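Local coordinates for protein LAR_0958 cell surface adhesin (Lactobacillus reuteri, PDB 4NG0) that probably mediates attachment of the bacterium to mucus as a surface-exposed adhesin, of which this chain is a single repeat with a ubiquitin-like beta-grasp fold, at residues 7-12 with 87-92; 15-20 with 52-57; 44-49 with 58-63. All coordinates share one frame; numbering follows the deposited sequence. Where two conformers were deposited one is given.

Interaction 1 (7-12 with 87-92); sequences GSDSKT and YTYTIN
Ser8 to Thr12 pair in parallel with Thr88 to Asn92, the two strand axes 4.7 Å apart at closest and 16° from exact alignment, with five backbone hydrogen bonds running from Thr88 N to Gly7 O at one end to Asn92 N to Lys11 O (2.8 Å) at the other. The ring ends of Tyr87 and Tyr89 reach across to strand 8-12. CG of Tyr89 stands anti to the backbone N, and one ring face lies against Ser10, whose CA is 4.3 Å from the ring centroid and 20° off its normal, a CH-pi contact. Tyr89 OH meets the aliphatic part of Lys11, 3.5 Å from Lys11 CB, while the amine of Lys11 leaves for a salt bridge with Asp14. Two residues earlier, Tyr87 has Gly7 O and Ser8 CA over one ring face, Gly7 O being 3.4 Å from Tyr87 CD2. Asp9 runs beside Tyr89, with carboxylate and ring planes 64° apart. Water 1 links Asp9 OD2 (2.8 Å) to Tyr87 OH, which also bonds Thr24; water 3 bonds Tyr89 OH and lies within hydrogen-bonding distance of Asp9 OD2. This parallel pairing of the first and last strands is the centre of a beta-grasp sheet. Its chemistry implies a main-chain seam with two unlike faces: tyrosines and a watered carboxylate on one, the hydroxyls of Ser8, Ser10, Thr88 and Thr90 on the other, where water 2 joins Asp9 O to Thr90 OG1.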
loop_
_atom_site.group_PDB
_atom_site.type_symbol
_atom_site.label_atom_id
_atom_site.label_comp_id
_atom_site.label_asym_id
_atom_site.label_seq_id
_atom_site.Cartn_x
_atom_site.Cartn_y
_atom_site.Cartn_z
ATOM N N GLY A 7 -6.461 -1.096 -4.053
ATOM C CA GLY A 7 -7.061 -0.853 -2.759
ATOM C C GLY A 7 -7.097 0.611 -2.393
ATOM O O GLY A 7 -6.534 1.465 -3.091
ATOM N N SER A 8 -7.781 0.894 -1.289
ATOM C CA SER A 8 -7.960 2.263 -0.843
ATOM C C SER A 8 -8.376 2.289 0.608
ATOM O O SER A 8 -8.841 1.293 1.153
ATOM C CB SER A 8 -9.006 2.979 -1.695
ATOM O OG SER A 8 -10.264 2.329 -1.593
ATOM N N ASP A 9 -8.189 3.449 1.229
ATOM C CA ASP A 9 -8.528 3.666 2.630
ATOM C C ASP A 9 -8.589 5.167 2.836
ATOM O O ASP A 9 -8.199 5.948 1.962
ATOM C CB ASP A 9 -7.454 3.038 3.522
ATOM C CG ASP A 9 -7.898 2.835 4.963
ATOM O OD1 ASP A 9 -9.075 3.078 5.305
ATOM O OD2 ASP A 9 -7.037 2.405 5.763
ATOM N N SER A 10 -9.113 5.564 3.987
ATOM C CA SER A 10 -9.219 6.974 4.312
ATOM C C SER A 10 -9.369 7.193 5.804
ATOM O O SER A 10 -9.706 6.271 6.564
ATOM C CB SER A 10 -10.389 7.632 3.570
ATOM O OG SER A 10 -11.632 7.121 4.025
ATOM N N LYS A 11 -9.099 8.427 6.211
ATOM C CA LYS A 11 -9.411 8.891 7.557
ATOM C C LYS A 11 -9.879 10.328 7.475
ATOM O O LYS A 11 -9.676 11.016 6.467
ATOM C CB LYS A 11 -8.177 8.847 8.475
ATOM C CG LYS A 11 -7.118 9.883 8.102
ATOM C CD LYS A 11 -5.824 9.794 8.923
ATOM C CE LYS A 11 -5.928 10.564 10.228
ATOM N NZ LYS A 11 -4.670 10.472 11.040
ATOM N N THR A 12 -10.491 10.790 8.558
ATOM C CA THR A 12 -10.751 12.212 8.734
ATOM C C THR A 12 -9.532 12.867 9.391
ATOM O O THR A 12 -8.946 12.320 10.329
ATOM C CB THR A 12 -12.003 12.430 9.602
ATOM O OG1 THR A 12 -13.139 11.867 8.928
ATOM C CG2 THR A 12 -12.261 13.891 9.852
ATOM N N TYR A 87 -2.614 2.252 -5.270
ATOM C CA TYR A 87 -3.276 2.281 -3.972
ATOM C C TYR A 87 -3.504 3.726 -3.571
ATOM O O TYR A 87 -2.579 4.524 -3.603
ATOM C CB TYR A 87 -2.442 1.561 -2.902
ATOM C CG TYR A 87 -3.156 1.494 -1.571
ATOM C CD1 TYR A 87 -3.129 2.570 -0.687
ATOM C CD2 TYR A 87 -3.882 0.368 -1.213
ATOM C CE1 TYR A 87 -3.801 2.520 0.512
ATOM C CE2 TYR A 87 -4.557 0.304 -0.012
ATOM C CZ TYR A 87 -4.515 1.389 0.846
ATOM O OH TYR A 87 -5.180 1.336 2.048
ATOM N N THR A 88 -4.732 4.060 -3.199
ATOM C CA THR A 88 -5.070 5.445 -2.879
ATOM C C THR A 88 -5.541 5.630 -1.437
ATOM O O THR A 88 -6.453 4.938 -0.972
ATOM C CB THR A 88 -6.160 5.978 -3.834
ATOM O OG1 THR A 88 -5.686 5.880 -5.184
ATOM C CG2 THR A 88 -6.475 7.444 -3.527
ATOM N N TYR A 89 -4.927 6.578 -0.735
ATOM C CA TYR A 89 -5.288 6.881 0.648
ATOM C C TYR A 89 -5.704 8.338 0.713
ATOM O O TYR A 89 -4.934 9.222 0.316
ATOM C CB TYR A 89 -4.101 6.644 1.602
ATOM C CG TYR A 89 -4.525 6.636 3.064
ATOM C CD1 TYR A 89 -4.891 7.827 3.711
ATOM C CD2 TYR A 89 -4.597 5.451 3.788
ATOM C CE1 TYR A 89 -5.300 7.834 5.015
ATOM C CE2 TYR A 89 -5.012 5.454 5.115
ATOM C CZ TYR A 89 -5.364 6.651 5.718
ATOM O OH TYR A 89 -5.780 6.671 7.034
ATOM N N THR A 90 -6.917 8.591 1.205
ATOM C CA THR A 90 -7.416 9.957 1.317
ATOM C C THR A 90 -7.541 10.408 2.767
ATOM O O THR A 90 -8.085 9.694 3.610
ATOM C CB THR A 90 -8.798 10.075 0.642
ATOM O OG1 THR A 90 -8.678 9.679 -0.730
ATOM C CG2 THR A 90 -9.335 11.498 0.708
ATOM N N ILE A 91 -7.041 11.607 3.060
ATOM C CA ILE A 91 -7.339 12.233 4.339
ATOM C C ILE A 91 -8.399 13.296 4.048
ATOM O O ILE A 91 -8.161 14.231 3.295
ATOM C CB ILE A 91 -6.090 12.868 4.972
ATOM C CG1 ILE A 91 -5.029 11.803 5.251
ATOM C CG2 ILE A 91 -6.455 13.579 6.266
ATOM C CD1 ILE A 91 -3.724 12.379 5.827
ATOM N N ASN A 92 -9.586 13.120 4.610
ATOM C CA ASN A 92 -10.673 14.060 4.386
ATOM C C ASN A 92 -10.615 15.210 5.385
ATOM O O ASN A 92 -10.196 15.011 6.523
ATOM C CB ASN A 92 -12.012 13.328 4.485
ATOM C CG ASN A 92 -12.230 12.365 3.333
ATOM O OD1 ASN A 92 -12.195 12.771 2.174
ATOM N ND2 ASN A 92 -12.415 11.093 3.644
HETATM O O HOH W 1 -4.513 2.013 4.708
HETATM O O HOH W 2 -8.855 6.888 -1.012
HETATM O O HOH W 3 -6.069 4.087 8.029
HETATM O O HOH W 4 -13.209 10.534 6.416
#

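Interaction 2 (15-20 with 52-57); sequences GNPANF and APTDAG
Thr54 lays its methyl against the main chain of Gly15, CG2 coming to 3.4 Å from Gly15 C, while its hydroxyl arm runs beside the ring of Pro17, a residue modelled in two conformers, so that the details of this overlap hold for one of them. The chi1 of -67° puts OG1 anti to the carbonyl carbon, and in that conformer the oxygen comes to 3.5 Å from Pro17 N, a proline nitrogen with no hydrogen to offer. The hydroxyl is instead joined through water 6 to Gly15 O, the water donating to that carbonyl. A second water, 5, lies 2.8 Å from Asn16 O and 2.9 Å from Thr54 O and can bridge the two backbones beyond the direct contact. Asn16 O also accepts from Lys11 NZ, tying this loop to the first strand.

Neither segment forms a regular strand where they touch: the contact joins two connecting loops of the beta-grasp fold, the one after strand 3-12 and the one leading into strand 57-63. One direct hydrogen bond spans them, Ala18 N to Pro53 O at 2.9 Å. Pro53 O also receives a CA-H...O contact from Pro17 CA in the same conformer, giving this carbonyl two neighbouring donors. Next to it Ala52 CB points toward the other loop, resting 3.4 Å from Ala18 O. Inward of this seam, Ala18 touches Trp45, Tyr89 and Ile91, and Pro53 packs on Trp45, Tyr59 and Ile91, whereas Pro17 remains at the exposed surface.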
loop_
_atom_site.group_PDB
_atom_site.type_symbol
_atom_site.label_atom_id
_atom_site.label_comp_id
_atom_site.label_asym_id
_atom_site.label_seq_id
_atom_site.Cartn_x
_atom_site.Cartn_y
_atom_site.Cartn_z
ATOM N N GLY A 15 -4.912 15.894 12.671
ATOM C CA GLY A 15 -3.598 16.422 13.028
ATOM C C GLY A 15 -2.539 15.371 13.278
ATOM O O GLY A 15 -1.428 15.703 13.687
ATOM N N ASN A 16 -2.875 14.106 13.030
ATOM C CA ASN A 16 -1.952 12.995 13.241
ATOM C C ASN A 16 -1.653 12.330 11.904
ATOM O O ASN A 16 -2.495 12.346 11.005
ATOM C CB ASN A 16 -2.570 11.994 14.218
ATOM C CG ASN A 16 -2.808 12.606 15.586
ATOM O OD1 ASN A 16 -1.989 13.401 16.061
ATOM N ND2 ASN A 16 -3.931 12.272 16.216
ATOM N N PRO A 17 -0.453 11.753 11.747
ATOM C CA PRO A 17 -0.124 11.128 10.462
ATOM C C PRO A 17 -1.022 9.929 10.177
ATOM O O PRO A 17 -1.461 9.241 11.100
ATOM C CB PRO A 17 1.335 10.677 10.649
ATOM C CG PRO A 17 1.851 11.488 11.808
ATOM C CD PRO A 17 0.671 11.696 12.701
ATOM N N ALA A 18 -1.300 9.697 8.900
ATOM C CA ALA A 18 -2.101 8.543 8.501
ATOM C C ALA A 18 -1.397 7.227 8.792
ATOM O O ALA A 18 -0.181 7.117 8.646
ATOM C CB ALA A 18 -2.427 8.627 7.016
ATOM N N ASN A 19 -2.181 6.222 9.162
ATOM C CA ASN A 19 -1.667 4.882 9.394
ATOM C C ASN A 19 -2.092 3.958 8.264
ATOM O O ASN A 19 -3.235 3.491 8.233
ATOM C CB ASN A 19 -2.211 4.326 10.711
ATOM C CG ASN A 19 -1.684 5.063 11.933
ATOM O OD1 ASN A 19 -0.504 5.405 12.011
ATOM N ND2 ASN A 19 -2.560 5.290 12.905
ATOM N N PHE A 20 -1.170 3.700 7.344
ATOM C CA PHE A 20 -1.420 2.776 6.250
ATOM C C PHE A 20 -1.549 1.361 6.784
ATOM O O PHE A 20 -0.723 0.913 7.585
ATOM C CB PHE A 20 -0.273 2.856 5.244
ATOM C CG PHE A 20 -0.239 1.715 4.269
ATOM C CD1 PHE A 20 -1.159 1.650 3.234
ATOM C CD2 PHE A 20 0.729 0.722 4.366
ATOM C CE1 PHE A 20 -1.142 0.601 2.315
ATOM C CE2 PHE A 20 0.765 -0.336 3.440
ATOM C CZ PHE A 20 -0.172 -0.396 2.417
ATOM N N ALA A 52 4.466 9.420 5.928
ATOM C CA ALA A 52 3.016 9.463 6.068
ATOM C C ALA A 52 2.570 10.903 6.253
ATOM O O ALA A 52 3.127 11.621 7.081
ATOM C CB ALA A 52 2.581 8.631 7.257
ATOM N N PRO A 53 1.551 11.333 5.491
ATOM C CA PRO A 53 1.033 12.699 5.562
ATOM C C PRO A 53 0.043 12.895 6.698
ATOM O O PRO A 53 -0.479 11.924 7.258
ATOM C CB PRO A 53 0.318 12.860 4.216
ATOM C CG PRO A 53 -0.204 11.489 3.946
ATOM C CD PRO A 53 0.849 10.535 4.470
ATOM N N THR A 54 -0.176 14.162 7.030
ATOM C CA THR A 54 -1.143 14.598 8.035
ATOM C C THR A 54 -2.265 15.444 7.425
ATOM O O THR A 54 -3.441 15.289 7.780
ATOM C CB THR A 54 -0.431 15.400 9.131
ATOM O OG1 THR A 54 0.435 14.507 9.843
ATOM C CG2 THR A 54 -1.426 16.003 10.112
ATOM N N ASP A 55 -1.909 16.338 6.508
ATOM C CA ASP A 55 -2.883 17.263 5.913
ATOM C C ASP A 55 -3.921 16.554 5.051
ATOM O O ASP A 55 -3.638 15.523 4.429
ATOM C CB ASP A 55 -2.161 18.291 5.045
ATOM C CG ASP A 55 -1.336 19.269 5.858
ATOM O OD1 ASP A 55 -1.669 19.519 7.035
ATOM O OD2 ASP A 55 -0.350 19.783 5.287
ATOM N N ALA A 56 -5.118 17.135 5.010
ATOM C CA ALA A 56 -6.159 16.661 4.110
ATOM C C ALA A 56 -5.639 16.667 2.690
ATOM O O ALA A 56 -4.940 17.586 2.271
ATOM C CB ALA A 56 -7.400 17.526 4.222
ATOM N N GLY A 57 -5.976 15.620 1.950
ATOM C CA GLY A 57 -5.477 15.465 0.606
ATOM C C GLY A 57 -5.693 14.056 0.111
ATOM O O GLY A 57 -6.134 13.176 0.864
HETATM O O HOH W 5 -4.611 13.940 10.007
HETATM O O HOH W 6 1.022 14.900 12.595
#

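Interaction 3 (44-49 with 58-63); sequences TWNTAD and KYTLSL
Tyr59 meets Trp45 through its CB, which lies at the indole edge, near the ring plane, 3.8 Å from Trp45 CZ3. Its ring takes the methyl of Thr47 obliquely, with Thr47 CG2 also 3.8 Å from Tyr59 CD2, and its OH bonds to Asp55 O. At Thr60 the contact turns polar. Thr60 O accepts from Asn46 N in a nearly straight bond, 170° at the hydrogen, and water 7 connects Thr60 N to Asn46 O. The Thr60 hydroxyl, standing between the backbone N and the carbonyl carbon (chi1 65°), accepts from Asn46 ND2, with OG1 and ND2 2.9 Å apart.

Leu61 pairs with Trp45 as the non-hydrogen-bonded partner in an antiparallel beta hairpin, the edge of the beta-grasp sheet, in which strand 43-45 is outermost. Leu61 CD2 sits squarely over the five-membered ring of Trp45, 3.6 Å from its centroid and only 3° off the normal, a CH-pi contact, while Leu61 CD1 covers the benzo part, 3.7 Å from Trp45 CZ3. The rings of Trp45 and Tyr89, the latter two strands over on 83-92, meet edge-to-face.

Ser62 closes the pairing with two backbone bonds to Thr44: Thr44 N gives to Ser62 O at 2.8 Å, and Ser62 N gives to Thr44 O. Ser62 OG takes a further bond from Asn46 ND2 at 3.0 Å. Both hydroxyl partners of ND2 lie close to the amide plane, which fixes the rotation of the Asn46 amide just where the chain leaves the strand through an inverse gamma turn.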
loop_
_atom_site.group_PDB
_atom_site.type_symbol
_atom_site.label_atom_id
_atom_site.label_comp_id
_atom_site.label_asym_id
_atom_site.label_seq_id
_atom_site.Cartn_x
_atom_site.Cartn_y
_atom_site.Cartn_z
ATOM N N THR A 44 5.726 2.481 0.186
ATOM C CA THR A 44 6.206 3.846 0.386
ATOM C C THR A 44 5.134 4.859 0.009
ATOM O O THR A 44 4.510 4.751 -1.043
ATOM C CB THR A 44 7.472 4.086 -0.445
ATOM O OG1 THR A 44 8.508 3.240 0.061
ATOM C CG2 THR A 44 7.942 5.539 -0.357
ATOM N N TRP A 45 4.913 5.835 0.884
ATOM C CA TRP A 45 4.048 6.960 0.571
ATOM C C TRP A 45 4.655 7.816 -0.528
ATOM O O TRP A 45 5.828 8.200 -0.438
ATOM C CB TRP A 45 3.889 7.836 1.808
ATOM C CG TRP A 45 3.009 7.263 2.879
ATOM C CD1 TRP A 45 3.394 6.519 3.953
ATOM C CD2 TRP A 45 1.589 7.434 2.993
ATOM N NE1 TRP A 45 2.296 6.192 4.724
ATOM C CE2 TRP A 45 1.180 6.762 4.163
ATOM C CE3 TRP A 45 0.627 8.098 2.219
ATOM C CZ2 TRP A 45 -0.161 6.721 4.576
ATOM C CZ3 TRP A 45 -0.701 8.063 2.628
ATOM C CH2 TRP A 45 -1.083 7.381 3.796
ATOM N N ASN A 46 3.854 8.155 -1.530
ATOM C CA ASN A 46 4.308 8.982 -2.640
ATOM C C ASN A 46 4.094 10.459 -2.314
ATOM O O ASN A 46 3.376 11.187 -2.994
ATOM C CB ASN A 46 3.610 8.542 -3.936
ATOM C CG ASN A 46 4.000 7.116 -4.351
ATOM O OD1 ASN A 46 5.181 6.751 -4.345
ATOM N ND2 ASN A 46 3.007 6.306 -4.710
ATOM N N THR A 47 4.743 10.878 -1.237
ATOM C CA THR A 47 4.669 12.232 -0.731
ATOM C C THR A 47 6.029 12.908 -0.894
ATOM O O THR A 47 7.011 12.251 -1.225
ATOM C CB THR A 47 4.320 12.202 0.748
ATOM O OG1 THR A 47 5.222 11.314 1.417
ATOM C CG2 THR A 47 2.887 11.699 0.944
ATOM N N ALA A 48 6.086 14.216 -0.653
ATOM C CA ALA A 48 7.316 14.967 -0.906
ATOM C C ALA A 48 8.497 14.437 -0.114
ATOM O O ALA A 48 9.626 14.454 -0.605
ATOM C CB ALA A 48 7.116 16.443 -0.607
ATOM N N ASP A 49 8.239 13.972 1.104
ATOM C CA ASP A 49 9.307 13.462 1.957
ATOM C C ASP A 49 9.259 11.946 2.111
ATOM O O ASP A 49 10.008 11.366 2.904
ATOM C CB ASP A 49 9.282 14.144 3.336
ATOM C CG ASP A 49 7.925 14.058 4.020
ATOM O OD1 ASP A 49 7.008 13.391 3.487
ATOM O OD2 ASP A 49 7.770 14.681 5.098
ATOM N N LYS A 58 -5.388 13.853 -1.168
ATOM C CA LYS A 58 -5.466 12.543 -1.798
ATOM C C LYS A 58 -4.049 12.084 -2.101
ATOM O O LYS A 58 -3.293 12.796 -2.773
ATOM C CB LYS A 58 -6.289 12.617 -3.093
ATOM C CG LYS A 58 -6.580 11.259 -3.734
ATOM C CD LYS A 58 -7.376 11.440 -5.028
ATOM C CE LYS A 58 -7.496 10.142 -5.806
ATOM N NZ LYS A 58 -8.126 10.353 -7.141
ATOM N N TYR A 59 -3.693 10.905 -1.595
ATOM C CA TYR A 59 -2.327 10.397 -1.675
ATOM C C TYR A 59 -2.299 8.996 -2.258
ATOM O O TYR A 59 -3.322 8.308 -2.293
ATOM C CB TYR A 59 -1.724 10.338 -0.262
ATOM C CG TYR A 59 -1.770 11.657 0.466
ATOM C CD1 TYR A 59 -2.803 11.965 1.350
ATOM C CD2 TYR A 59 -0.787 12.601 0.256
ATOM C CE1 TYR A 59 -2.842 13.181 2.008
ATOM C CE2 TYR A 59 -0.812 13.835 0.913
ATOM C CZ TYR A 59 -1.838 14.109 1.790
ATOM O OH TYR A 59 -1.875 15.324 2.456
ATOM N N THR A 60 -1.123 8.551 -2.690
ATOM C CA THR A 60 -0.948 7.154 -3.072
ATOM C C THR A 60 0.238 6.525 -2.368
ATOM O O THR A 60 1.114 7.221 -1.855
ATOM C CB THR A 60 -0.774 6.967 -4.598
ATOM O OG1 THR A 60 0.438 7.594 -5.031
ATOM C CG2 THR A 60 -1.943 7.564 -5.350
ATOM N N LEU A 61 0.246 5.198 -2.326
ATOM C CA LEU A 61 1.399 4.436 -1.880
ATOM C C LEU A 61 1.735 3.420 -2.950
ATOM O O LEU A 61 0.857 2.996 -3.701
ATOM C CB LEU A 61 1.115 3.684 -0.583
ATOM C CG LEU A 61 0.916 4.541 0.662
ATOM C CD1 LEU A 61 -0.578 4.750 0.935
ATOM C CD2 LEU A 61 1.611 3.899 1.855
ATOM N N SER A 62 2.999 3.007 -2.992
ATOM C CA SER A 62 3.447 1.991 -3.938
ATOM C C SER A 62 4.260 0.945 -3.206
ATOM O O SER A 62 4.957 1.250 -2.236
ATOM C CB SER A 62 4.331 2.619 -5.018
ATOM O OG SER A 62 3.629 3.571 -5.791
ATOM N N LEU A 63 4.167 -0.300 -3.668
ATOM C CA LEU A 63 5.045 -1.346 -3.181
ATOM C C LEU A 63 6.479 -0.933 -3.519
ATOM O O LEU A 63 6.763 -0.548 -4.657
ATOM C CB LEU A 63 4.704 -2.679 -3.857
ATOM C CG LEU A 63 5.444 -3.901 -3.302
ATOM C CD1 LEU A 63 4.869 -4.343 -1.964
ATOM C CD2 LEU A 63 5.368 -5.037 -4.325
HETATM O O HOH W 7 0.609 10.884 -3.062
#

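Interactions 1 and 3 belong to one sheet: strand 83-92 of the first neighbours strand 57-63 of the third, with Tyr89 N bonding to Tyr59 O between them. Both are partly buried. Interaction 1 is central in the strand order, between two long strands, and is the most extensive (575 Å² buried); interaction 3, with 432 Å², lies at the sheet edge and adds side-chain amide bonds to its backbone pairing. Interaction 2 is a surface contact of loops, with 257 Å² and one direct hydrogen bond supplemented by water. It runs into the same sheet at its end, where Ile91 N of interaction 1 bonds to Gly57 O at 2.8 Å.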